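Local structure of purine nucleoside phosphorylase (Thermus thermophilus, 6TK9) at residues Val98-Leu102 / Gly103-Phe107; Glu162-Glu165 / Leu166-Val170. The protein probably catalyses the reversible phosphorolysis of purine nucleosides such as inosine and guanosine, releasing the free base and ribose 1-phosphate. All coordinates share one frame; numbering follows the deposited sequence.

Interaction 1. Residues Val98-Leu102 / Gly103-Phe107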
loop_
_atom_site.group_PDB
_atom_site.type_symbol
_atom_site.label_atom_id
_atom_site.label_comp_id
_atom_site.label_asym_id
_atom_site.label_seq_id
_atom_site.Cartn_x
_atom_site.Cartn_y
_atom_site.Cartn_z
ATOM N N VAL A 98 6.429 34.444 19.040
ATOM C CA VAL A 98 6.131 35.789 19.629
ATOM C C VAL A 98 4.675 35.811 20.109
ATOM O O VAL A 98 4.415 36.261 21.245
ATOM C CB VAL A 98 6.403 36.927 18.624
ATOM C CG1 VAL A 98 5.827 38.255 19.086
ATOM C CG2 VAL A 98 7.887 37.069 18.353
ATOM N N GLY A 99 3.762 35.305 19.286
ATOM C CA GLY A 99 2.343 35.186 19.658
ATOM C C GLY A 99 2.188 34.499 20.999
ATOM O O GLY A 99 1.356 34.932 21.811
ATOM N N PHE A 100 2.931 33.420 21.216
ATOM C CA PHE A 100 2.817 32.598 22.446
ATOM C C PHE A 100 3.269 33.442 23.641
ATOM O O PHE A 100 2.644 33.366 24.700
ATOM C CB PHE A 100 3.619 31.302 22.318
ATOM C CG PHE A 100 3.564 30.427 23.540
ATOM C CD1 PHE A 100 2.474 29.603 23.774
ATOM C CD2 PHE A 100 4.607 30.424 24.448
ATOM C CE1 PHE A 100 2.428 28.785 24.893
ATOM C CE2 PHE A 100 4.555 29.622 25.577
ATOM C CZ PHE A 100 3.462 28.814 25.803
ATOM N N PHE A 101 4.323 34.227 23.450
ATOM C CA PHE A 101 5.040 34.933 24.538
ATOM C C PHE A 101 4.351 36.258 24.832
ATOM O O PHE A 101 4.676 36.826 25.882
ATOM C CB PHE A 101 6.515 35.114 24.186
ATOM C CG PHE A 101 7.342 33.907 24.528
ATOM C CD1 PHE A 101 7.577 33.573 25.856
ATOM C CD2 PHE A 101 7.863 33.096 23.528
ATOM C CE1 PHE A 101 8.325 32.451 26.182
ATOM C CE2 PHE A 101 8.612 31.976 23.853
ATOM C CZ PHE A 101 8.840 31.655 25.177
ATOM N N LEU A 102 3.464 36.707 23.936
ATOM C CA LEU A 102 2.481 37.801 24.169
ATOM C C LEU A 102 1.348 37.298 25.078
ATOM O O LEU A 102 0.720 38.151 25.756
ATOM C CB LEU A 102 1.904 38.282 22.837
ATOM C CG LEU A 102 2.804 39.190 22.009
ATOM C CD1 LEU A 102 2.240 39.381 20.610
ATOM C CD2 LEU A 102 3.001 40.536 22.689
ATOM N N GLY A 103 1.076 35.984 25.072
ATOM C CA GLY A 103 0.141 35.321 26.009
ATOM C C GLY A 103 -0.940 34.488 25.316
ATOM O O GLY A 103 -1.714 33.880 26.036
ATOM N N ALA A 104 -1.008 34.453 23.978
ATOM C CA ALA A 104 -1.832 33.482 23.217
ATOM C C ALA A 104 -1.341 32.049 23.493
ATOM O O ALA A 104 -0.358 31.648 22.857
ATOM C CB ALA A 104 -1.783 33.805 21.742
ATOM N N ARG A 105 -1.995 31.306 24.397
ATOM C CA ARG A 105 -1.623 29.906 24.758
ATOM C C ARG A 105 -2.506 28.899 23.996
ATOM O O ARG A 105 -2.231 27.678 24.081
ATOM C CB ARG A 105 -1.746 29.699 26.267
ATOM C CG ARG A 105 -1.107 30.799 27.106
ATOM C CD ARG A 105 0.407 30.739 27.150
ATOM N NE ARG A 105 0.844 29.519 27.820
ATOM C CZ ARG A 105 0.965 29.356 29.134
ATOM N NH1 ARG A 105 0.690 30.348 29.962
ATOM N NH2 ARG A 105 1.367 28.195 29.620
ATOM N N THR A 106 -3.536 29.385 23.287
ATOM C CA THR A 106 -4.412 28.605 22.371
ATOM C C THR A 106 -4.383 29.271 20.993
ATOM O O THR A 106 -4.582 30.508 20.937
ATOM C CB THR A 106 -5.844 28.481 22.907
ATOM O OG1 THR A 106 -5.786 27.766 24.137
ATOM C CG2 THR A 106 -6.783 27.731 21.991
ATOM N N PHE A 107 -4.148 28.476 19.938
ATOM C CA PHE A 107 -3.953 28.959 18.548
ATOM C C PHE A 107 -4.846 28.187 17.590
ATOM O O PHE A 107 -4.886 26.957 17.680
ATOM C CB PHE A 107 -2.500 28.799 18.118
ATOM C CG PHE A 107 -1.665 30.039 18.258
ATOM C CD1 PHE A 107 -1.031 30.334 19.448
ATOM C CD2 PHE A 107 -1.495 30.890 17.183
ATOM C CE1 PHE A 107 -0.252 31.473 19.560
ATOM C CE2 PHE A 107 -0.721 32.031 17.296
ATOM C CZ PHE A 107 -0.097 32.319 18.487
#
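With CG of F100 anti to the backbone N (chi1 179°) and the chain of R105 bent at both chi2 and chi3, the phenyl ring and the guanidinium end meet beside the helix end. The far part of the ring, CE1 and CZ, does the touching: F100 CZ lies 3.4 Å from R105 NE, and R105 CD packs on F100 CE1 at 3.6 Å. The two planes stand 77° apart, so the groups do not stack. Nearer the backbone, F100 CA points its hydrogen straight at A104 O, a CA-H...O contact of 3.3 Å. Were this phenylalanine replaced by an alanine, the bent aliphatic arm of R105 would probably lose its apolar partner and be freer to turn.

The turn itself is a Schellman motif. G103, at positive phi, gives a weak bond from its N to G99 O (3.4 Å) and another to F100 O (3.1 Å), while A104 N also reaches G99 O weakly, at 3.2 Å. A side chain on G103 would jam against L102 O. G99 likewise has no room for a CB, because F107 brings its ring edge to G99 CA, with CZ 3.9 Å away. F101 and L102 pack on helix 4-14, F100 and F107 on helix 213-222, and the chain enters strand 106-115, where F107 pairs with R225 and L227.

Interaction 2. Residues Glu162-Glu165 / Leu166-Val170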
loop_
_atom_site.group_PDB
_atom_site.type_symbol
_atom_site.label_atom_id
_atom_site.label_comp_id
_atom_site.label_asym_id
_atom_site.label_seq_id
_atom_site.Cartn_x
_atom_site.Cartn_y
_atom_site.Cartn_z
ATOM N N GLU A 162 -9.462 18.224 22.983
ATOM C CA GLU A 162 -10.645 18.970 23.515
ATOM C C GLU A 162 -11.147 19.937 22.427
ATOM O O GLU A 162 -12.385 20.080 22.256
ATOM C CB GLU A 162 -10.342 19.714 24.825
ATOM C CG GLU A 162 -10.477 18.885 26.107
ATOM C CD GLU A 162 -10.608 19.713 27.393
ATOM O OE1 GLU A 162 -9.576 20.246 27.879
ATOM O OE2 GLU A 162 -11.751 19.849 27.909
ATOM N N LEU A 163 -10.231 20.567 21.690
ATOM C CA LEU A 163 -10.598 21.547 20.644
ATOM C C LEU A 163 -11.219 20.815 19.455
ATOM O O LEU A 163 -12.048 21.438 18.762
ATOM C CB LEU A 163 -9.361 22.354 20.257
ATOM C CG LEU A 163 -8.781 23.211 21.386
ATOM C CD1 LEU A 163 -7.748 24.189 20.864
ATOM C CD2 LEU A 163 -9.873 23.972 22.126
ATOM N N ILE A 164 -10.858 19.545 19.236
ATOM C CA ILE A 164 -11.429 18.728 18.127
ATOM C C ILE A 164 -12.897 18.444 18.461
ATOM O O ILE A 164 -13.759 18.543 17.550
ATOM C CB ILE A 164 -10.586 17.453 17.874
ATOM C CG1 ILE A 164 -9.389 17.774 16.969
ATOM C CG2 ILE A 164 -11.419 16.302 17.309
ATOM C CD1 ILE A 164 -8.203 16.855 17.157
ATOM N N GLU A 165 -13.169 18.084 19.712
ATOM C CA GLU A 165 -14.551 17.783 20.162
ATOM C C GLU A 165 -15.359 19.075 20.020
ATOM O O GLU A 165 -16.505 19.003 19.498
ATOM C CB GLU A 165 -14.578 17.199 21.582
ATOM C CG GLU A 165 -13.952 15.814 21.695
ATOM C CD GLU A 165 -14.850 14.598 21.469
ATOM O OE1 GLU A 165 -15.568 14.538 20.427
ATOM O OE2 GLU A 165 -14.814 13.684 22.332
ATOM N N LEU A 166 -14.769 20.207 20.414
ATOM C CA LEU A 166 -15.431 21.537 20.357
ATOM C C LEU A 166 -15.778 21.868 18.904
ATOM O O LEU A 166 -16.909 22.326 18.644
ATOM C CB LEU A 166 -14.516 22.613 20.951
ATOM C CG LEU A 166 -15.162 23.993 21.039
ATOM C CD1 LEU A 166 -16.143 24.048 22.208
ATOM C CD2 LEU A 166 -14.121 25.086 21.161
ATOM N N ALA A 167 -14.823 21.658 18.003
ATOM C CA ALA A 167 -14.957 21.932 16.561
ATOM C C ALA A 167 -16.120 21.098 16.027
ATOM O O ALA A 167 -16.849 21.620 15.160
ATOM C CB ALA A 167 -13.660 21.643 15.831
ATOM N N ARG A 168 -16.302 19.874 16.538
ATOM C CA ARG A 168 -17.409 18.969 16.110
ATOM C C ARG A 168 -18.751 19.485 16.640
ATOM O O ARG A 168 -19.715 19.552 15.848
ATOM C CB ARG A 168 -17.149 17.534 16.574
ATOM C CG ARG A 168 -16.142 16.799 15.707
ATOM C CD ARG A 168 -15.492 15.679 16.471
ATOM N NE ARG A 168 -14.652 14.899 15.573
ATOM C CZ ARG A 168 -13.867 13.900 15.953
ATOM N NH1 ARG A 168 -13.820 13.549 17.226
ATOM N NH2 ARG A 168 -13.134 13.257 15.062
ATOM N N LYS A 169 -18.803 19.854 17.922
ATOM C CA LYS A 169 -20.018 20.391 18.590
ATOM C C LYS A 169 -20.499 21.633 17.819
ATOM O O LYS A 169 -21.708 21.723 17.475
ATOM C CB LYS A 169 -19.704 20.674 20.063
ATOM C CG LYS A 169 -20.920 20.812 20.965
ATOM C CD LYS A 169 -20.621 20.524 22.420
ATOM C CE LYS A 169 -21.765 20.903 23.335
ATOM N NZ LYS A 169 -22.076 22.348 23.225
ATOM N N VAL A 170 -19.587 22.545 17.486
ATOM C CA VAL A 170 -19.981 23.840 16.870
ATOM C C VAL A 170 -20.488 23.580 15.452
ATOM O O VAL A 170 -21.391 24.302 15.030
ATOM C CB VAL A 170 -18.847 24.876 16.912
ATOM C CG1 VAL A 170 -19.186 26.136 16.115
ATOM C CG2 VAL A 170 -18.469 25.217 18.344
#
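E165 O accepts the N-H of K169 at 2.9 Å, with the donor in the carbonyl plane and an N-H...O angle of 162°. The same i to i+4 bonding runs through the turn: L163 O takes A167 N at 2.9 Å, and I164 O takes R168 N at 3.0 Å.

Outside the backbone, R168 carries the contact. Its chain, extended from CG to NE, runs alongside I164 and points the same way; I164 CG2, anti to the backbone N, sits over the centre of one guanidinium face, 3.7 Å from R168 CZ. At the guanidinium edge, E165 OE1 lies in plane and forms a long salt bridge to R168 NH1 (3.8 Å), the carboxylate turned 79° from the guanidinium. These are the i to i+3 and i to i+4 spacings of a regular alpha helix, here helix 161-173 of the phosphorylase-superfamily fold. The stronger partner of R168 is E180, whose OE1 bridges to NH2; E165 adds a long second contact, and the arginine also packs on H177 of a neighbouring subunit. I164 and A167 rest on L127 of strand 124-133. On another flank, L163 CD2 approaches L166 CD2 to 4.5 Å, and L166 packs against I267 of helix 257-270.

In the fold
From the N terminus, interaction 1 comes first, a tight reversal in which helix 94-102 hands over to strand 106-115. The chain then passes through strand 124-133 before interaction 2, a single turn inside helix 161-173. Each contact closes only a local turn, and the two stand in series, neither nested nor crossed. Their centres are about 21 Å apart, yet they meet where T106 CG2 packs on L163 CD1 at 3.8 Å. R225, at the start of strand 225-235, joins them too, bonding to residues 105-107 and touching E162 and L163. Thus the mixed sheet has helix 161-173 packed beside the start of strand 106-115.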